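Local coordinates for lipoprotein signal peptidase (Staphylococcus aureus, PDB 6RYO) that removes signal peptides from bacterial membrane prolipoproteins as an aspartic endopeptidase, at residues T72-N77 / F153-I158. Sequence-based numbering, arbitrary orientation.
Sequences TSHRNN and FPIFNI. With OLC ((2R)-2,3-dihydroxypropyl (9Z)-octadec-9-enoate), chain B; OLC ((2R)-2,3-dihydroxypropyl (9Z)-octadec-9-enoate), chain C.
Ile155 reaches across to strand 69-76 with two methyl groups, and this one side chain makes nearly the whole contact. Its CD1 settles between Thr72 and His74, 3.7 Å from Thr72 CG2 and equally 3.7 Å from His74 CB, while its CG2 lies 3.6 Å from the backbone Thr72 O. The Thr72 and Ile155 side chains cross at about a right angle. With CG2 of Thr72 anti to the backbone N, the threonine turns its methyl to the isoleucine and its OG1 to Asp145 and Ser61, with which it hydrogen-bonds.

The monoolein of chain B lies along residues 153-156: its C4 sits over the centre of one face of the Phe156 ring, 3.4 Å above the plane, and its glycerol end comes close to Asn76, whose ND2 hydrogen-bonds a modified side chain of the bound peptide and, weakly, Asp142 OD2. Asn157 caps helix 158-174 through OD1 to the N of Asp160.

Ile155 also touches Asp142, with the Asp160 side chain about 8 Å from its own, both predicted active-site residues. No hydrogen bond joins the two segments, so the loop's placement against the strand rests here on the van der Waals fit of one isoleucine, methyl on methyl and methyl on carbonyl, while Thr72 OG1 and Asn157 find polar partners outside the contact.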
ATOM      1  N   THR A  72       3.447   9.694 -13.723  1.00 24.03           N
ATOM      2  CA  THR A  72       3.272   8.956 -14.967  1.00 22.48           C
ATOM      3  C   THR A  72       2.087   8.014 -14.800  1.00 24.04           C
ATOM      4  O   THR A  72       2.141   7.076 -13.997  1.00 33.95           O
ATOM      5  CB  THR A  72       4.546   8.197 -15.328  1.00 22.48           C
ATOM      6  OG1 THR A  72       5.633   9.122 -15.463  1.00 26.69           O
ATOM      7  CG2 THR A  72       4.363   7.456 -16.636  1.00 20.93           C
ATOM      8  N   SER A  73       1.019   8.271 -15.550  1.00 18.92           N
ATOM      9  CA  SER A  73      -0.197   7.474 -15.440  1.00 20.33           C
ATOM     10  C   SER A  73       0.058   6.061 -15.951  1.00 18.43           C
ATOM     11  O   SER A  73       0.444   5.870 -17.110  1.00 20.28           O
ATOM     12  CB  SER A  73      -1.332   8.133 -16.219  1.00 19.17           C
ATOM     13  OG  SER A  73      -2.552   7.436 -16.034  1.00 18.55           O
ATOM     14  N   HIS A  74      -0.149   5.072 -15.084  1.00 17.34           N
ATOM     15  CA  HIS A  74       0.033   3.671 -15.432  1.00 19.78           C
ATOM     16  C   HIS A  74      -1.057   2.848 -14.761  1.00 16.93           C
ATOM     17  O   HIS A  74      -1.642   3.257 -13.755  1.00 18.91           O
ATOM     18  CB  HIS A  74       1.423   3.162 -15.015  1.00 22.94           C
ATOM     19  CG  HIS A  74       1.644   1.705 -15.286  1.00 25.51           C
ATOM     20  ND1 HIS A  74       1.764   1.195 -16.561  1.00 27.48           N
ATOM     21  CD2 HIS A  74       1.755   0.647 -14.448  1.00 27.03           C
ATOM     22  CE1 HIS A  74       1.947  -0.112 -16.497  1.00 25.76           C
ATOM     23  NE2 HIS A  74       1.946  -0.469 -15.225  1.00 25.70           N
ATOM     24  N   ARG A  75      -1.325   1.674 -15.330  1.00 17.04           N
ATOM     25  CA  ARG A  75      -2.232   0.699 -14.742  1.00 17.79           C
ATOM     26  C   ARG A  75      -1.504  -0.629 -14.609  1.00 22.52           C
ATOM     27  O   ARG A  75      -0.768  -1.033 -15.514  1.00 23.03           O
ATOM     28  CB  ARG A  75      -3.503   0.522 -15.588  1.00 18.72           C
ATOM     29  CG  ARG A  75      -4.282   1.808 -15.839  1.00 21.23           C
ATOM     30  CD  ARG A  75      -4.678   2.484 -14.537  1.00 21.81           C
ATOM     31  NE  ARG A  75      -5.542   3.641 -14.761  1.00 23.21           N
ATOM     32  CZ  ARG A  75      -5.103   4.868 -15.024  1.00 23.15           C
ATOM     33  NH1 ARG A  75      -3.802   5.108 -15.108  1.00 26.32           N
ATOM     34  NH2 ARG A  75      -5.967   5.855 -15.212  1.00 22.85           N
ATOM     35  N   ASN A  76      -1.704  -1.305 -13.481  1.00 28.79           N
ATOM     36  CA  ASN A  76      -1.025  -2.561 -13.189  1.00 28.68           C
ATOM     37  C   ASN A  76      -2.054  -3.671 -13.035  1.00 29.79           C
ATOM     38  O   ASN A  76      -2.991  -3.549 -12.238  1.00 32.51           O
ATOM     39  CB  ASN A  76      -0.173  -2.447 -11.920  1.00 23.81           C
ATOM     40  CG  ASN A  76       0.936  -3.482 -11.867  1.00 21.19           C
ATOM     41  OD1 ASN A  76       0.793  -4.593 -12.380  1.00 24.03           O
ATOM     42  ND2 ASN A  76       2.055  -3.120 -11.244  1.00 18.96           N
ATOM     43  N   ASN A  77      -1.876  -4.751 -13.799  1.00 26.28           N
ATOM     44  CA  ASN A  77      -2.750  -5.917 -13.734  1.00 26.21           C
ATOM     45  C   ASN A  77      -1.937  -7.200 -13.618  1.00 30.33           C
ATOM     46  O   ASN A  77      -2.390  -8.273 -14.028  1.00 35.12           O
ATOM     47  CB  ASN A  77      -3.677  -5.975 -14.947  1.00 22.68           C
ATOM     48  CG  ASN A  77      -2.918  -6.010 -16.258  1.00 25.99           C
ATOM     49  OD1 ASN A  77      -1.736  -5.671 -16.312  1.00 39.07           O
ATOM     50  ND2 ASN A  77      -3.599  -6.410 -17.326  1.00 20.43           N
ATOM     51  N   PHE A 153      12.717   0.922 -11.681  1.00 46.64           N
ATOM     52  CA  PHE A 153      11.880   0.707 -10.515  1.00 42.16           C
ATOM     53  C   PHE A 153      10.440   1.026 -10.900  1.00 40.46           C
ATOM     54  O   PHE A 153      10.164   2.132 -11.376  1.00 44.14           O
ATOM     55  CB  PHE A 153      12.344   1.584  -9.353  1.00 44.88           C
ATOM     56  CG  PHE A 153      11.842   1.131  -8.010  1.00 46.52           C
ATOM     57  CD1 PHE A 153      12.334  -0.026  -7.428  1.00 49.87           C
ATOM     58  CD2 PHE A 153      10.893   1.871  -7.320  1.00 44.99           C
ATOM     59  CE1 PHE A 153      11.880  -0.444  -6.191  1.00 49.39           C
ATOM     60  CE2 PHE A 153      10.439   1.457  -6.082  1.00 47.94           C
ATOM     61  CZ  PHE A 153      10.932   0.298  -5.517  1.00 48.90           C
ATOM     62  N   PRO A 154       9.507   0.095 -10.722  1.00 35.43           N
ATOM     63  CA  PRO A 154       8.178   0.253 -11.326  1.00 29.61           C
ATOM     64  C   PRO A 154       7.415   1.441 -10.757  1.00 24.68           C
ATOM     65  O   PRO A 154       7.702   1.943  -9.669  1.00 27.58           O
ATOM     66  CB  PRO A 154       7.479  -1.068 -10.985  1.00 24.20           C
ATOM     67  CG  PRO A 154       8.172  -1.540  -9.746  1.00 27.84           C
ATOM     68  CD  PRO A 154       9.607  -1.133  -9.915  1.00 34.31           C
ATOM     69  N   ILE A 155       6.423   1.886 -11.525  1.00 17.46           N
ATOM     70  CA  ILE A 155       5.546   2.966 -11.092  1.00 17.15           C
ATOM     71  C   ILE A 155       4.631   2.436  -9.995  1.00 17.83           C
ATOM     72  O   ILE A 155       3.926   1.437 -10.186  1.00 21.55           O
ATOM     73  CB  ILE A 155       4.741   3.522 -12.274  1.00 20.18           C
ATOM     74  CG1 ILE A 155       5.677   3.876 -13.433  1.00 20.57           C
ATOM     75  CG2 ILE A 155       3.942   4.744 -11.856  1.00 24.79           C
ATOM     76  CD1 ILE A 155       4.963   4.306 -14.697  1.00 19.53           C
ATOM     77  N   PHE A 156       4.642   3.095  -8.839  1.00 16.39           N
ATOM     78  CA  PHE A 156       3.861   2.658  -7.687  1.00 17.18           C
ATOM     79  C   PHE A 156       2.934   3.782  -7.223  1.00 21.58           C
ATOM     80  O   PHE A 156       2.801   4.818  -7.880  1.00 24.17           O
ATOM     81  CB  PHE A 156       4.779   2.175  -6.561  1.00 23.05           C
ATOM     82  CG  PHE A 156       5.734   3.221  -6.057  1.00 24.66           C
ATOM     83  CD1 PHE A 156       6.939   3.447  -6.701  1.00 21.40           C
ATOM     84  CD2 PHE A 156       5.436   3.963  -4.925  1.00 25.11           C
ATOM     85  CE1 PHE A 156       7.823   4.402  -6.235  1.00 20.83           C
ATOM     86  CE2 PHE A 156       6.316   4.917  -4.453  1.00 24.72           C
ATOM     87  CZ  PHE A 156       7.512   5.133  -5.108  1.00 22.65           C
ATOM     88  N   ASN A 157       2.284   3.567  -6.080  1.00 19.35           N
ATOM     89  CA  ASN A 157       1.271   4.487  -5.578  1.00 21.28           C
ATOM     90  C   ASN A 157       1.403   4.595  -4.061  1.00 22.95           C
ATOM     91  O   ASN A 157       2.364   4.103  -3.461  1.00 23.39           O
ATOM     92  CB  ASN A 157      -0.127   4.024  -6.011  1.00 20.96           C
ATOM     93  CG  ASN A 157      -0.384   2.561  -5.693  1.00 20.52           C
ATOM     94  OD1 ASN A 157       0.027   2.057  -4.649  1.00 20.37           O
ATOM     95  ND2 ASN A 157      -1.061   1.869  -6.603  1.00 22.06           N
ATOM     96  N   ILE A 158       0.426   5.258  -3.440  1.00 21.16           N
ATOM     97  CA  ILE A 158       0.451   5.454  -1.993  1.00 17.20           C
ATOM     98  C   ILE A 158       0.260   4.129  -1.264  1.00 17.32           C
ATOM     99  O   ILE A 158       0.920   3.863  -0.251  1.00 22.04           O
ATOM    100  CB  ILE A 158      -0.613   6.488  -1.581  1.00 15.68           C
ATOM    101  CG1 ILE A 158      -0.368   7.819  -2.296  1.00 18.00           C
ATOM    102  CG2 ILE A 158      -0.608   6.684  -0.079  1.00 12.04           C
ATOM    103  CD1 ILE A 158       0.936   8.485  -1.914  1.00 22.46           C
TER
HETATM  104  C10 OLC B 101       7.714   7.108   0.043  1.00 46.62           C
HETATM  105  C9  OLC B 101       7.860   5.888   0.514  1.00 45.97           C
HETATM  106  C11 OLC B 101       8.798   7.724  -0.838  1.00 44.72           C
HETATM  107  C8  OLC B 101       9.117   5.088   0.180  1.00 42.96           C
HETATM  108  C24 OLC B 101       4.596  -1.420  -8.819  1.00 45.38           C
HETATM  109  C12 OLC B 101       8.153   8.674  -1.844  1.00 38.69           C
HETATM  110  C7  OLC B 101       8.747   3.641  -0.131  1.00 33.91           C
HETATM  111  C13 OLC B 101       8.689   8.370  -3.240  1.00 30.08           C
HETATM  112  C6  OLC B 101       8.542   3.480  -1.636  1.00 25.49           C
HETATM  113  C14 OLC B 101       8.848   9.680  -4.009  1.00 28.12           C
HETATM  114  C5  OLC B 101       8.228   2.019  -1.939  1.00 22.19           C
HETATM  115  C4  OLC B 101       7.870   1.854  -3.412  1.00 23.70           C
HETATM  116  C3  OLC B 101       7.171   0.510  -3.601  1.00 24.00           C
HETATM  117  C2  OLC B 101       7.420   0.003  -5.019  1.00 29.62           C
HETATM  118  C21 OLC B 101       5.522  -2.657  -6.852  1.00 34.61           C
HETATM  119  C1  OLC B 101       6.464  -1.145  -5.326  1.00 35.95           C
HETATM  120  C22 OLC B 101       4.301  -2.463  -7.746  1.00 38.39           C
HETATM  121  O19 OLC B 101       6.017  -1.803  -4.447  1.00 45.27           O
HETATM  122  O25 OLC B 101       3.987  -1.810 -10.020  1.00 49.31           O
HETATM  123  O23 OLC B 101       3.977  -3.673  -8.365  1.00 37.94           O
HETATM  124  O20 OLC B 101       6.113  -1.408  -6.653  1.00 34.45           O
HETATM  125  C18 OLC C 201       4.340   9.662  -1.283  1.00 49.09           C
HETATM  126  C10 OLC C 201       2.688   6.324   5.965  1.00 56.68           C
HETATM  127  C9  OLC C 201       2.846   6.799   7.184  1.00 59.77           C
HETATM  128  C17 OLC C 201       4.494   8.387  -0.459  1.00 48.44           C
HETATM  129  C11 OLC C 201       1.508   6.775   5.107  1.00 49.32           C
HETATM  130  C8  OLC C 201       1.853   7.808   7.759  1.00 56.50           C
HETATM  131  C24 OLC C 201       3.434   9.077  19.548  1.00 72.23           C
HETATM  132  C16 OLC C 201       4.743   8.770   0.996  1.00 51.78           C
HETATM  133  C12 OLC C 201       1.797   6.464   3.641  1.00 40.61           C
HETATM  134  C7  OLC C 201       2.492   8.561   8.926  1.00 53.81           C
HETATM  135  C15 OLC C 201       3.427   9.236   1.610  1.00 54.72           C
HETATM  136  C13 OLC C 201       2.935   7.360   3.164  1.00 43.69           C
HETATM  137  C6  OLC C 201       2.690   7.622  10.115  1.00 50.11           C
HETATM  138  C14 OLC C 201       2.529   8.026   1.852  1.00 50.34           C
HETATM  139  C5  OLC C 201       1.521   7.759  11.088  1.00 50.29           C
HETATM  140  C4  OLC C 201       1.860   8.779  12.174  1.00 50.27           C
HETATM  141  C3  OLC C 201       2.023   8.059  13.512  1.00 52.38           C
HETATM  142  C2  OLC C 201       1.210   8.783  14.585  1.00 57.57           C
HETATM  143  C21 OLC C 201       2.015   9.564  17.556  1.00 70.11           C
HETATM  144  C1  OLC C 201       1.350   8.043  15.913  1.00 63.76           C
HETATM  145  C22 OLC C 201       2.054   9.534  19.082  1.00 74.07           C
HETATM  146  O19 OLC C 201       1.737   6.923  15.929  1.00 66.43           O
HETATM  147  O25 OLC C 201       3.348   8.636  20.874  1.00 69.87           O
HETATM  148  O23 OLC C 201       1.784  10.814  19.583  1.00 78.00           O
HETATM  149  O20 OLC C 201       1.024   8.685  17.113  1.00 66.06           O